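Local coordinates for protein processed glycerol phosphate lipoteichoic acid synthase 2 (Bacillus subtilis, PDB 2W8D) that belongs to the sulfatase family of the alkaline phosphatase clan and binds a magnesium ion in its globular domain, at residues 77-82 with 88-93; 279-284 with 357-362. One frame throughout, in Å; residues are numbered along the deposited sequence.

Contact 1 (77-82 with 88-93); sequences HQTGQG and EFMMEN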
# COMPACT_ATOMS: atom_id res chain seq x y z
N HIS A 77 -4.07 -4.91 4.24
CA HIS A 77 -4.27 -3.45 4.36
C HIS A 77 -4.62 -3.08 5.82
O HIS A 77 -5.21 -3.87 6.55
CB HIS A 77 -5.34 -2.95 3.39
CG HIS A 77 -6.74 -3.20 3.86
ND1 HIS A 77 -7.44 -2.30 4.64
CD2 HIS A 77 -7.57 -4.26 3.66
CE1 HIS A 77 -8.63 -2.80 4.91
NE2 HIS A 77 -8.73 -3.99 4.34
N GLN A 78 -4.23 -1.89 6.26
CA GLN A 78 -4.52 -1.49 7.63
C GLN A 78 -5.29 -0.18 7.66
O GLN A 78 -5.22 0.55 8.66
CB GLN A 78 -3.20 -1.38 8.43
CG GLN A 78 -2.41 -2.71 8.50
CD GLN A 78 -1.06 -2.53 9.12
OE1 GLN A 78 -0.19 -1.84 8.55
NE2 GLN A 78 -0.86 -3.12 10.30
N THR A 79 -6.03 0.10 6.59
CA THR A 79 -6.73 1.36 6.41
C THR A 79 -8.00 1.47 7.23
O THR A 79 -8.57 0.45 7.68
CB THR A 79 -7.10 1.62 4.91
OG1 THR A 79 -8.04 0.65 4.47
CG2 THR A 79 -5.84 1.60 3.98
N GLY A 80 -8.41 2.72 7.43
CA GLY A 80 -9.70 3.05 8.05
C GLY A 80 -10.50 3.91 7.06
O GLY A 80 -10.52 3.65 5.82
N GLN A 81 -11.10 4.97 7.56
CA GLN A 81 -11.97 5.76 6.66
C GLN A 81 -11.31 6.61 5.56
O GLN A 81 -11.98 7.07 4.66
CB GLN A 81 -12.97 6.56 7.46
CG GLN A 81 -13.79 5.65 8.42
CD GLN A 81 -14.79 6.44 9.25
OE1 GLN A 81 -14.45 7.44 9.89
NE2 GLN A 81 -16.03 6.00 9.23
N GLY A 82 -10.00 6.80 5.61
CA GLY A 82 -9.31 7.55 4.57
C GLY A 82 -8.93 6.66 3.40
O GLY A 82 -8.30 7.11 2.48
N GLU A 88 -1.72 5.38 1.33
CA GLU A 88 -0.57 6.26 0.94
C GLU A 88 0.15 6.82 2.17
O GLU A 88 1.39 6.92 2.20
CB GLU A 88 -0.99 7.47 0.08
CG GLU A 88 -1.66 7.13 -1.23
CD GLU A 88 -1.93 8.40 -2.02
OE1 GLU A 88 -0.95 9.14 -2.32
OE2 GLU A 88 -3.13 8.66 -2.30
N PHE A 89 -0.61 7.19 3.18
CA PHE A 89 -0.01 7.74 4.40
C PHE A 89 0.95 6.76 5.07
O PHE A 89 2.02 7.13 5.54
CB PHE A 89 -1.09 8.13 5.42
CG PHE A 89 -0.54 8.80 6.65
CD1 PHE A 89 -0.05 10.10 6.57
CD2 PHE A 89 -0.51 8.13 7.88
CE1 PHE A 89 0.44 10.74 7.71
CE2 PHE A 89 0.01 8.75 9.03
CZ PHE A 89 0.48 10.07 8.93
N MSE A 90 0.55 5.50 5.10
CA MSE A 90 1.35 4.43 5.67
C MSE A 90 2.60 4.10 4.83
O MSE A 90 3.64 3.83 5.42
CB MSE A 90 0.49 3.20 5.91
CG MSE A 90 -0.42 3.43 7.11
SE MSE A 90 -1.50 1.86 7.57
CE MSE A 90 -2.93 2.13 6.29
N MSE A 91 2.48 4.14 3.49
CA MSE A 91 3.63 3.91 2.60
C MSE A 91 4.69 4.96 2.85
O MSE A 91 5.86 4.64 2.88
CB MSE A 91 3.28 3.98 1.10
CG MSE A 91 2.24 2.99 0.63
SE MSE A 91 2.76 1.12 0.93
CE MSE A 91 1.12 0.46 1.74
N GLU A 92 4.27 6.22 3.02
CA GLU A 92 5.25 7.31 3.20
C GLU A 92 5.71 7.49 4.64
O GLU A 92 6.74 8.08 4.85
CB GLU A 92 4.73 8.67 2.69
CG GLU A 92 4.21 8.79 1.24
CD GLU A 92 4.81 7.81 0.25
OE1 GLU A 92 6.00 7.49 0.32
OE2 GLU A 92 4.07 7.37 -0.65
N ASN A 93 4.97 6.99 5.63
CA ASN A 93 5.31 7.34 7.02
C ASN A 93 5.55 6.22 8.00
O ASN A 93 6.17 6.45 9.02
CB ASN A 93 4.26 8.29 7.60
CG ASN A 93 4.22 9.58 6.86
OD1 ASN A 93 5.09 10.42 7.06
ND2 ASN A 93 3.21 9.77 5.99
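The peptide group joining Q78 to T79 offers one face to M90, a selenomethionine of helix 86-93, whose terminal methyl CE lies almost directly above Q78 C at 3.6 Å. From there CE also reaches T79 CG2, at 3.8 Å, where the two side chains meet at about a right angle. The M90 and Q78 side chains cross at a slant, with M90 SE 3.8 Å from Q78 CB. The bend at chi3 (-83°) is what folds the methyl off the extended M90 chain and onto the peptide. Contact across the segments is wholly van der Waals. On the helix itself the F89 ring has N93 CG against one face, 4.0 Å above the plane and toward the rim, while N93 ND2 donates to F89 O at 2.9 Å in the carbonyl plane. Polar bonds fix the loop: T79 OG1 pairs with H77 ND1 at 3.0 Å, and the side-chain amide of Q78 is held at both ends, OE1 by V311 N and NE2 by P345 O. D86 OD2 accepts from G80 N and G82 N, close in sequence to the phosphothreonine at T84, which like H259, touched by T79, is a magnesium ligand. The loop carries the chain from strand 70-76 of the large mixed sheet into helix 86-93, which E88 ties to K192 on strand 189-194 and to R139 on helix 139-145.

Contact 2 (279-284 with 357-362); sequences ITDYDN and TKISGK
Y282 and T357 make the closest approach in a contact between the first turn of helix 281-286 and a beta-hairpin whose strands, 356-359 and 362-365, are joined by a type I' turn from I359 to K362. The tyrosine CG stands anti to the backbone N (chi1 164°), which sends the ring toward the strand, where T357 CG2 approaches obliquely, 3.8 Å from Y282 CE1. Beyond it, Y282 OH bonds T366 O, which holds the far end of the ring. T357 OG1 is buried here without a polar partner in the model. Next to this pair, and equally part of the packed side, D281 CB rests on I359 CG2 at 4.1 Å. The helix start is set by a capping box: D283 N donates to T280 OG1 at 3.3 Å, and T280 N returns a nearly straight bond to D283 OD2 of 3.0 Å. Toward the exposed turn the packing gives way to solvent. K362 NZ stays 6.5 Å from D281 OD2, too far for a salt bridge, and the polar link runs through a single water, which donates to D281 OD2 at 2.6 Å and to I359 O at 3.1 Å.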
# COMPACT_ATOMS: atom_id res chain seq x y z
N ILE A 279 -20.14 -16.43 4.25
CA ILE A 279 -18.95 -15.69 4.65
C ILE A 279 -19.11 -15.35 6.12
O ILE A 279 -19.99 -14.57 6.47
CB ILE A 279 -18.81 -14.36 3.83
CG1 ILE A 279 -18.47 -14.63 2.35
CG2 ILE A 279 -17.75 -13.40 4.44
CD1 ILE A 279 -17.29 -15.55 2.11
N THR A 280 -18.29 -15.93 6.99
CA THR A 280 -18.28 -15.55 8.42
C THR A 280 -17.39 -14.31 8.71
O THR A 280 -16.69 -13.81 7.83
CB THR A 280 -17.80 -16.73 9.28
OG1 THR A 280 -16.49 -17.13 8.87
CG2 THR A 280 -18.76 -17.95 9.17
N ASP A 281 -17.39 -13.83 9.95
CA ASP A 281 -16.45 -12.76 10.40
C ASP A 281 -15.02 -13.16 10.15
O ASP A 281 -14.21 -12.36 9.70
CB ASP A 281 -16.56 -12.52 11.92
CG ASP A 281 -17.77 -11.69 12.34
OD1 ASP A 281 -18.39 -10.99 11.51
OD2 ASP A 281 -18.10 -11.76 13.56
N TYR A 282 -14.70 -14.40 10.49
CA TYR A 282 -13.41 -14.99 10.26
C TYR A 282 -13.04 -14.95 8.75
O TYR A 282 -11.95 -14.54 8.42
CB TYR A 282 -13.34 -16.44 10.84
CG TYR A 282 -12.17 -17.22 10.28
CD1 TYR A 282 -10.90 -17.09 10.85
CD2 TYR A 282 -12.31 -18.01 9.14
CE1 TYR A 282 -9.81 -17.73 10.32
CE2 TYR A 282 -11.20 -18.69 8.57
CZ TYR A 282 -9.96 -18.53 9.17
OH TYR A 282 -8.84 -19.17 8.66
N ASP A 283 -13.94 -15.38 7.85
CA ASP A 283 -13.63 -15.42 6.41
C ASP A 283 -13.38 -14.01 5.90
O ASP A 283 -12.41 -13.77 5.21
CB ASP A 283 -14.76 -16.05 5.56
CG ASP A 283 -15.10 -17.48 5.98
OD1 ASP A 283 -14.17 -18.25 6.33
OD2 ASP A 283 -16.30 -17.85 5.94
N ASN A 284 -14.26 -13.07 6.28
CA ASN A 284 -14.04 -11.67 5.98
C ASN A 284 -12.68 -11.10 6.43
O ASN A 284 -12.08 -10.31 5.70
CB ASN A 284 -15.15 -10.79 6.48
CG ASN A 284 -15.10 -9.43 5.83
OD1 ASN A 284 -15.20 -9.32 4.60
ND2 ASN A 284 -14.89 -8.39 6.63
N THR A 357 -6.68 -14.96 14.73
CA THR A 357 -7.43 -13.84 14.19
C THR A 357 -8.49 -13.36 15.19
O THR A 357 -9.33 -14.14 15.67
CB THR A 357 -7.85 -13.97 12.67
OG1 THR A 357 -9.26 -13.72 12.48
CG2 THR A 357 -7.42 -15.26 12.02
N LYS A 358 -8.38 -12.10 15.57
CA LYS A 358 -9.26 -11.51 16.56
C LYS A 358 -10.19 -10.52 15.90
O LYS A 358 -9.71 -9.53 15.35
CB LYS A 358 -8.47 -10.76 17.62
CG LYS A 358 -9.29 -10.55 18.90
CD LYS A 358 -8.89 -9.30 19.61
CE LYS A 358 -9.56 -9.22 20.96
NZ LYS A 358 -9.02 -8.06 21.71
N ILE A 359 -11.50 -10.74 16.00
CA ILE A 359 -12.50 -9.87 15.37
C ILE A 359 -13.63 -9.58 16.37
O ILE A 359 -14.25 -10.51 16.91
CB ILE A 359 -13.08 -10.52 14.08
CG1 ILE A 359 -11.96 -10.91 13.11
CG2 ILE A 359 -14.07 -9.57 13.36
CD1 ILE A 359 -11.18 -9.66 12.41
N SER A 360 -13.88 -8.29 16.62
CA SER A 360 -14.86 -7.82 17.63
C SER A 360 -14.78 -8.62 18.92
O SER A 360 -15.79 -9.10 19.42
CB SER A 360 -16.31 -7.87 17.10
OG SER A 360 -16.31 -7.55 15.72
N GLY A 361 -13.56 -8.79 19.43
CA GLY A 361 -13.36 -9.52 20.68
C GLY A 361 -13.45 -11.05 20.64
O GLY A 361 -13.25 -11.69 21.65
N LYS A 362 -13.75 -11.64 19.50
CA LYS A 362 -13.67 -13.10 19.38
C LYS A 362 -12.32 -13.55 18.77
O LYS A 362 -11.77 -12.90 17.88
CB LYS A 362 -14.84 -13.63 18.55
CG LYS A 362 -16.17 -13.55 19.27
CD LYS A 362 -17.28 -13.92 18.28
CE LYS A 362 -18.56 -14.39 18.98
NZ LYS A 362 -19.23 -13.30 19.74
O HOH W 1 -16.27 -12.36 15.37

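Contact 1 is buried near the middle of the chain, whereas contact 2 is partly exposed, about 23 Å from the chain centre; their own centres are about 21 Å apart. They share no segment, yet Q288 links them, its side chain bonding H77 of contact 1 and donating to the backbone oxygen of N284 of contact 2. Both rely on apolar touches between a helix and its partner, but the settings differ. The 77-82 with 88-93 pair joins neighbours in sequence beside the magnesium site, packed by a selenomethionine; the 279-284 with 357-362 pair brings the small five-stranded antiparallel sheet against a helix more than 70 residues earlier in the chain, with a bridging water at its margin.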